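Serine racemase (Enterococcus faecalis, PDB 4ECL) belongs to the alanine racemase family, its cytoplasmic part joining a TIM-barrel-type domain to a C-terminal domain rich in beta strands. Local coordinates at residues Arg255-Lys258 / Gln259-Val263; Pro325-Lys328 / Thr329-Ala333; Glu342-Thr345 / Ala346-Ala350; Lys311-Met314 / Asp315-Ala318. All coordinates share one frame; numbering follows the deposited sequence.

In the fold
All four contacts lie in the C-terminal part of the chain, each closed by consecutive residues, and they follow one another in series without nesting or crossing. Contact 1 turns the chain at the end of strand 245-257. Contact 4 comes next and reverses it between strands 304-309 and 317-320; the two touch through Val263 and Ala318, and both meet the second subunit. Contact 2 then closes the turn into strand 332-334, which pairs with strand 245-257, so contacts 1, 2 and 4 all attach to one mixed sheet. Contact 3, last in the chain, joins strand 342-344 to helix 346-352; its centre lies about 20 Å from that of contact 2.

Contact 1 of 4, residues Arg255-Lys258 / Gln259-Val263; sequences RKIK and QGESV
Lys258 to Glu261 form a type II beta turn, closed by a fairly straight bond in which Glu261 N donates to Lys258 O over 2.9 Å. Gly260 takes the third position with the positive phi usual there in a type II turn. The carboxylate of Glu261 adds a second link between the turn ends, because Lys258 N donates to Glu261 OE1 over 3.1 Å. That bond is bent (141°) and reaches OE1 from above the carboxylate plane. Glu261 CG stands beside its own backbone N (chi1 -66°), and the chain then runs extended, so that the acid lies alongside Lys258, both side chains pointing the same way. The first methylene of the lysine lies against the carboxylate, Lys258 CB being 3.7 Å from Glu261 CD. The charged ends do not touch: Lys258 NZ is 4.7 Å from Glu261 OE2, a separation at which opposite charges may still attract weakly, without a salt bridge. On the buried flank Ile257 CG2 rests on Glu261 CB at 3.8 Å, while Ile257 CG1 faces Val263 CG2 more loosely at 4.3 Å. Ser262 OG is bonded to the carbonyls of Phe269 and Ser266. Around the turn, His131 of the second subunit packs on Ile257, Glu261 and Val263, and strand 275-280 pairs antiparallel with strand 245-257, bringing Ser275 and Ile277 against Ile257.

Contact 2 of 4, residues Pro325-Lys328 / Thr329-Ala333; sequences PNVK and TGSIA
Ser331 OG receives the backbone N-H of Lys328 in an almost straight bond, 2.8 Å long with an angle of 173° at the hydrogen. Chi1 of -72° sets this hydroxyl beside the backbone N of Ser331 and turns it back across the turn, where Ser331 OG also hydrogen-bonds a water at 2.9 Å. The same water donates to Asn326 O, so that the serine side chain reaches the preceding turn through one solvent molecule. Lys328 O is satisfied by Ser331 N, at 2.9 Å. This is the closing bond of a type II beta turn from Lys328 to Ser331, whose third residue, Gly330, has the positive phi (105°) of that class. Just upstream, Asn326 is the centre of an inverse gamma turn, marked by a weak bond from Val327 N to Pro325 O. The two turns make up the later part of the loop from strand 317-320 into strand 332-334. Lys328 CG lies between its backbone N and carbonyl carbon, a placement that brings it to 3.4 Å from Ser331 OG. Further out the lysine chain bends, and a second water accepts from Lys328 NZ at 3.2 Å and donates to Thr329 O. Backbone bonds join Gly330 and Ser331 to Val251 of strand 245-257, and Thr329 packs on Tyr86 of the second subunit.

Contact 3 of 4, residues Glu342-Thr345 / Ala346-Ala350; sequences EEIT and APMVA
Thr345 holds OG1 between its backbone N and carbonyl carbon (chi1 75°), turned toward Met348, whose own chain bends at its far end to bring the methyl group back over the strand. Thr345 is the N-cap residue of the helix that starts at Ala346, and its torsion places OG1 for the capping bond. Thr345 OG1 accepts from Met348 N at 3.2 Å with an N-H...O angle of 161°, engaging an amide of the helix's first turn. One step on, Val349 N donates to Thr345 O over 3.0 Å, so both the side chain and the carbonyl of the N-cap residue are used. Pro347 suits this first turn, having no N-H to satisfy, and Pro347 CD sits 3.4 Å from Thr345 OG1. Met348, a selenomethionine here, crosses Thr345 at about a right angle, with Met348 SE 3.8 Å from Thr345 CG2. Met348 CE continues to the strand and meets Ile344 CD1 at 4.0 Å, approaching Glu343 O as well. Ile344 also crosses Val349 at roughly a right angle, and there the packing is tight, with Ile344 CG1 only 3.5 Å from Val349 CG2. The directions of the short segments 342-344 and 346-350 differ by 55°. Tyr298 of strand 298-301 covers Ile344 and Met348, whereas the opening turn of helix 346-352 packs on helix 357-362 through Ala346 with Leu361 and Val349 with Leu360.

Contact 4 of 4, residues Lys311-Met314 / Asp315-Ala318; sequences KICM and DQLA
Cys313 and Gln316 face each other across a tight chain reversal with Met314 and Asp315 at its tip; the 5.3 Å between Cys313 CA and Gln316 CA is short enough for a beta turn. It delivers the chain into strand 317-320 of the mixed sheet in the C-terminal domain. Two polar links span the arms. Cys313 N donates directly to Gln316 O at 2.9 Å, though the angle at the hydrogen is only 143°. Nearer the open end a water bridges the arms, donating to Lys311 O at 2.8 Å and accepting from Ala318 N. The charged group at the tip looks elsewhere: Asp315 OD1 forms a salt bridge with Arg367, while OD2 has a long, weak ion pair with Lys38 of the second subunit. Arg132 of that subunit bonds Lys311 O and packs on Cys313 and Gln316, so the reversal lies at the dimer interface. Apolar contacts complete the pairing. Ile312 and Leu317 lie side by side, pointing the same way, with Ile312 CG2 3.9 Å from Leu317 CD2. Cys313 CB meets Gln316 CG at 4.1 Å; chi1 of Gln316 (67°) sets its CG between the backbone N and the carbonyl carbon, on the side of Cys313. A separate van der Waals contact joins neighbours at the tip, where selenomethionine Met314 runs beside Asp315 and Met314 CG lies 3.3 Å from Asp315 OD1.

Contact 1 of 4, residues Arg255-Lys258 / Gln259-Val263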
# COMPACT_ATOMS: atom_id res chain seq x y z
N ARG A 255 18.32 5.19 -21.45
CA ARG A 255 18.36 6.49 -22.07
C ARG A 255 19.68 7.17 -21.76
O ARG A 255 20.14 7.12 -20.62
CB ARG A 255 17.21 7.37 -21.57
CG ARG A 255 17.24 8.77 -22.19
CD ARG A 255 16.02 9.63 -21.82
NE ARG A 255 14.74 9.03 -22.21
CZ ARG A 255 14.31 8.92 -23.47
NH1 ARG A 255 15.06 9.35 -24.48
NH2 ARG A 255 13.13 8.36 -23.71
N LYS A 256 20.27 7.78 -22.79
CA LYS A 256 21.44 8.63 -22.59
C LYS A 256 21.00 9.98 -22.04
O LYS A 256 20.10 10.61 -22.58
CB LYS A 256 22.20 8.83 -23.90
CG LYS A 256 22.90 7.59 -24.42
CD LYS A 256 23.79 7.93 -25.59
CE LYS A 256 24.49 6.69 -26.12
NZ LYS A 256 25.50 7.05 -27.15
N ILE A 257 21.64 10.42 -20.97
CA ILE A 257 21.36 11.74 -20.43
C ILE A 257 22.59 12.62 -20.56
O ILE A 257 23.63 12.33 -19.96
CB ILE A 257 20.93 11.68 -18.94
CG1 ILE A 257 19.53 11.08 -18.81
CG2 ILE A 257 20.95 13.06 -18.31
CD1 ILE A 257 18.54 11.63 -19.83
N LYS A 258 22.48 13.68 -21.35
CA LYS A 258 23.58 14.62 -21.48
C LYS A 258 23.84 15.32 -20.16
O LYS A 258 22.92 15.59 -19.38
CB LYS A 258 23.29 15.64 -22.58
CG LYS A 258 23.18 15.04 -23.96
CD LYS A 258 23.20 16.11 -25.05
CE LYS A 258 23.12 15.49 -26.43
NZ LYS A 258 21.84 14.74 -26.63
N GLN A 259 25.12 15.61 -19.90
CA GLN A 259 25.52 16.40 -18.75
C GLN A 259 24.77 17.72 -18.76
O GLN A 259 24.77 18.44 -19.75
CB GLN A 259 27.03 16.64 -18.82
CG GLN A 259 27.55 17.73 -17.91
CD GLN A 259 29.04 17.94 -18.08
OE1 GLN A 259 29.83 17.02 -17.86
NE2 GLN A 259 29.43 19.13 -18.51
N GLY A 260 24.11 18.03 -17.64
CA GLY A 260 23.32 19.24 -17.55
C GLY A 260 21.83 18.95 -17.59
O GLY A 260 21.03 19.77 -17.15
N GLU A 261 21.46 17.79 -18.12
CA GLU A 261 20.05 17.43 -18.23
C GLU A 261 19.51 16.75 -16.97
O GLU A 261 20.27 16.15 -16.20
CB GLU A 261 19.82 16.52 -19.45
CG GLU A 261 20.07 17.21 -20.78
CD GLU A 261 19.75 16.32 -21.97
OE1 GLU A 261 19.72 15.08 -21.79
OE2 GLU A 261 19.53 16.85 -23.07
N SER A 262 18.21 16.85 -16.75
CA SER A 262 17.60 16.21 -15.59
C SER A 262 16.77 14.99 -15.98
O SER A 262 16.71 14.61 -17.15
CB SER A 262 16.70 17.19 -14.84
OG SER A 262 16.19 16.59 -13.65
N VAL A 263 16.13 14.39 -14.98
CA VAL A 263 15.11 13.38 -15.22
C VAL A 263 13.84 13.81 -14.49
O VAL A 263 13.86 14.05 -13.28
CB VAL A 263 15.55 11.99 -14.72
CG1 VAL A 263 14.41 10.98 -14.89
CG2 VAL A 263 16.80 11.52 -15.46

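Contact 2 of 4, residues Pro325-Lys328 / Thr329-Ala333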
# COMPACT_ATOMS: atom_id res chain seq x y z
N PRO A 325 27.97 -1.62 -17.54
CA PRO A 325 27.75 -1.88 -18.97
C PRO A 325 26.76 -3.01 -19.24
O PRO A 325 26.06 -2.99 -20.26
CB PRO A 325 29.15 -2.21 -19.51
CG PRO A 325 29.99 -2.48 -18.32
CD PRO A 325 29.38 -1.79 -17.13
N ASN A 326 26.65 -3.96 -18.32
CA ASN A 326 25.77 -5.10 -18.53
C ASN A 326 24.30 -4.80 -18.18
O ASN A 326 23.68 -5.51 -17.38
CB ASN A 326 26.26 -6.30 -17.72
CG ASN A 326 25.66 -7.61 -18.18
OD1 ASN A 326 25.43 -7.81 -19.38
ND2 ASN A 326 25.39 -8.50 -17.24
N VAL A 327 23.75 -3.74 -18.77
CA VAL A 327 22.35 -3.39 -18.54
C VAL A 327 21.58 -3.29 -19.85
O VAL A 327 21.92 -2.48 -20.71
CB VAL A 327 22.21 -2.06 -17.81
CG1 VAL A 327 20.74 -1.80 -17.49
CG2 VAL A 327 23.02 -2.06 -16.54
N LYS A 328 20.54 -4.10 -19.99
CA LYS A 328 19.72 -4.06 -21.19
C LYS A 328 18.24 -4.05 -20.84
O LYS A 328 17.87 -4.28 -19.70
CB LYS A 328 20.07 -5.23 -22.11
CG LYS A 328 20.00 -6.60 -21.45
CD LYS A 328 21.07 -7.53 -22.05
CE LYS A 328 20.99 -8.95 -21.50
NZ LYS A 328 20.00 -9.78 -22.24
N THR A 329 17.41 -3.75 -21.83
CA THR A 329 15.98 -3.96 -21.70
C THR A 329 15.78 -5.41 -21.30
O THR A 329 16.23 -6.32 -22.00
CB THR A 329 15.25 -3.73 -23.04
OG1 THR A 329 15.30 -2.34 -23.38
CG2 THR A 329 13.79 -4.18 -22.93
N GLY A 330 15.14 -5.62 -20.16
CA GLY A 330 14.92 -6.97 -19.66
C GLY A 330 15.82 -7.32 -18.50
O GLY A 330 15.60 -8.34 -17.85
N SER A 331 16.84 -6.51 -18.25
CA SER A 331 17.73 -6.75 -17.11
C SER A 331 16.94 -6.64 -15.82
O SER A 331 16.11 -5.75 -15.65
CB SER A 331 18.89 -5.76 -17.08
OG SER A 331 19.83 -6.04 -18.10
N ILE A 332 17.22 -7.58 -14.92
CA ILE A 332 16.56 -7.63 -13.64
C ILE A 332 17.24 -6.69 -12.65
O ILE A 332 18.43 -6.81 -12.38
CB ILE A 332 16.56 -9.06 -13.09
CG1 ILE A 332 15.70 -9.95 -13.98
CG2 ILE A 332 16.02 -9.09 -11.66
CD1 ILE A 332 15.94 -11.42 -13.78
N ALA A 333 16.46 -5.76 -12.12
CA ALA A 333 16.91 -4.93 -11.02
C ALA A 333 16.38 -5.50 -9.70
O ALA A 333 15.20 -5.85 -9.59
CB ALA A 333 16.41 -3.49 -11.19
O HOH W 1 21.89 -7.43 -16.58
O HOH W 2 16.87 -9.53 -21.80

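Contact 3 of 4, residues Glu342-Thr345 / Ala346-Ala350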
# COMPACT_ATOMS: atom_id res chain seq x y z
N GLU A 342 26.49 -8.55 -3.80
CA GLU A 342 25.83 -7.39 -3.19
C GLU A 342 24.48 -7.77 -2.57
O GLU A 342 23.81 -8.69 -3.03
CB GLU A 342 25.63 -6.30 -4.26
CG GLU A 342 26.85 -5.45 -4.53
CD GLU A 342 27.11 -4.41 -3.45
OE1 GLU A 342 26.22 -4.18 -2.59
OE2 GLU A 342 28.21 -3.81 -3.45
N GLU A 343 24.07 -7.06 -1.52
CA GLU A 343 22.74 -7.26 -0.92
C GLU A 343 22.14 -5.97 -0.38
O GLU A 343 22.80 -5.20 0.31
CB GLU A 343 22.77 -8.32 0.19
CG GLU A 343 21.38 -8.59 0.78
CD GLU A 343 21.36 -9.74 1.77
OE1 GLU A 343 22.43 -10.14 2.28
OE2 GLU A 343 20.26 -10.26 2.04
N ILE A 344 20.87 -5.74 -0.70
CA ILE A 344 20.13 -4.62 -0.15
C ILE A 344 18.96 -5.21 0.63
O ILE A 344 17.98 -5.67 0.05
CB ILE A 344 19.69 -3.65 -1.28
CG1 ILE A 344 18.80 -2.53 -0.75
CG2 ILE A 344 19.01 -4.39 -2.42
CD1 ILE A 344 19.57 -1.43 -0.05
N THR A 345 19.09 -5.25 1.95
CA THR A 345 18.09 -5.92 2.78
C THR A 345 16.86 -5.06 3.06
O THR A 345 16.92 -3.83 3.02
CB THR A 345 18.69 -6.36 4.13
OG1 THR A 345 18.84 -5.22 4.98
CG2 THR A 345 20.04 -7.02 3.91
N ALA A 346 15.75 -5.73 3.34
CA ALA A 346 14.54 -5.02 3.74
C ALA A 346 14.79 -4.06 4.90
O ALA A 346 14.34 -2.92 4.85
CB ALA A 346 13.40 -6.00 4.05
N PRO A 347 15.52 -4.48 5.95
CA PRO A 347 15.76 -3.46 6.97
C PRO A 347 16.54 -2.22 6.49
O PRO A 347 16.21 -1.12 6.94
CB PRO A 347 16.55 -4.21 8.05
CG PRO A 347 16.09 -5.61 7.92
CD PRO A 347 15.86 -5.83 6.44
N MSE A 348 17.51 -2.40 5.60
CA MSE A 348 18.26 -1.26 5.07
C MSE A 348 17.33 -0.31 4.30
O MSE A 348 17.45 0.93 4.40
CB MSE A 348 19.39 -1.75 4.13
CG MSE A 348 20.56 -2.44 4.84
SE MSE A 348 21.66 -3.54 3.62
CE MSE A 348 22.53 -2.13 2.59
N VAL A 349 16.42 -0.88 3.53
CA VAL A 349 15.52 -0.09 2.72
C VAL A 349 14.55 0.64 3.64
O VAL A 349 14.23 1.80 3.41
CB VAL A 349 14.78 -0.95 1.66
CG1 VAL A 349 13.69 -0.15 0.96
CG2 VAL A 349 15.77 -1.49 0.63
N ALA A 350 14.12 -0.04 4.71
CA ALA A 350 13.17 0.54 5.63
C ALA A 350 13.84 1.69 6.38
O ALA A 350 13.23 2.73 6.62
CB ALA A 350 12.64 -0.51 6.58

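Contact 4 of 4, residues Lys311-Met314 / Asp315-Ala318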
# COMPACT_ATOMS: atom_id res chain seq x y z
N LYS A 311 12.64 11.95 -8.80
CA LYS A 311 11.54 11.51 -7.94
C LYS A 311 11.00 10.16 -8.39
O LYS A 311 11.07 9.83 -9.59
CB LYS A 311 10.42 12.55 -7.94
CG LYS A 311 10.89 13.98 -7.77
CD LYS A 311 11.57 14.18 -6.42
CE LYS A 311 10.58 14.11 -5.26
NZ LYS A 311 11.21 14.41 -3.94
N ILE A 312 10.49 9.39 -7.44
CA ILE A 312 9.83 8.13 -7.74
C ILE A 312 8.40 8.41 -8.15
O ILE A 312 7.69 9.15 -7.48
CB ILE A 312 9.85 7.19 -6.53
CG1 ILE A 312 11.30 6.85 -6.16
CG2 ILE A 312 9.06 5.93 -6.82
CD1 ILE A 312 11.45 5.90 -4.98
N CYS A 313 7.96 7.84 -9.26
CA CYS A 313 6.60 8.11 -9.72
C CYS A 313 5.66 7.03 -9.24
O CYS A 313 6.04 6.13 -8.51
CB CYS A 313 6.55 8.23 -11.25
SG CYS A 313 7.60 9.56 -11.85
N MSE A 314 4.40 7.15 -9.65
CA MSE A 314 3.37 6.24 -9.20
C MSE A 314 3.59 4.83 -9.73
O MSE A 314 3.36 3.85 -9.02
CB MSE A 314 2.00 6.77 -9.60
CG MSE A 314 0.85 5.83 -9.32
SE MSE A 314 -0.78 6.86 -9.31
CE MSE A 314 -1.98 5.54 -9.83
N ASP A 315 4.06 4.73 -10.98
CA ASP A 315 4.27 3.41 -11.59
C ASP A 315 5.65 3.15 -12.18
O ASP A 315 5.87 2.11 -12.80
CB ASP A 315 3.21 3.16 -12.67
CG ASP A 315 1.92 3.89 -12.39
OD1 ASP A 315 1.15 3.43 -11.52
OD2 ASP A 315 1.69 4.93 -13.05
N GLN A 316 6.59 4.09 -12.02
CA GLN A 316 7.91 3.91 -12.61
C GLN A 316 8.92 4.76 -11.86
O GLN A 316 8.54 5.69 -11.15
CB GLN A 316 7.93 4.33 -14.09
CG GLN A 316 7.71 5.83 -14.31
CD GLN A 316 7.98 6.29 -15.75
OE1 GLN A 316 8.82 5.72 -16.45
NE2 GLN A 316 7.28 7.33 -16.18
N LEU A 317 10.20 4.44 -12.05
CA LEU A 317 11.30 5.24 -11.53
C LEU A 317 12.54 5.08 -12.41
O LEU A 317 12.53 4.29 -13.37
CB LEU A 317 11.60 4.89 -10.07
CG LEU A 317 12.00 3.47 -9.65
CD1 LEU A 317 13.50 3.23 -9.86
CD2 LEU A 317 11.62 3.26 -8.20
N ALA A 318 13.59 5.82 -12.10
CA ALA A 318 14.80 5.83 -12.90
C ALA A 318 16.06 5.57 -12.07
O ALA A 318 16.19 6.08 -10.95
CB ALA A 318 14.92 7.15 -13.64
O HOH W 3 13.13 8.28 -10.77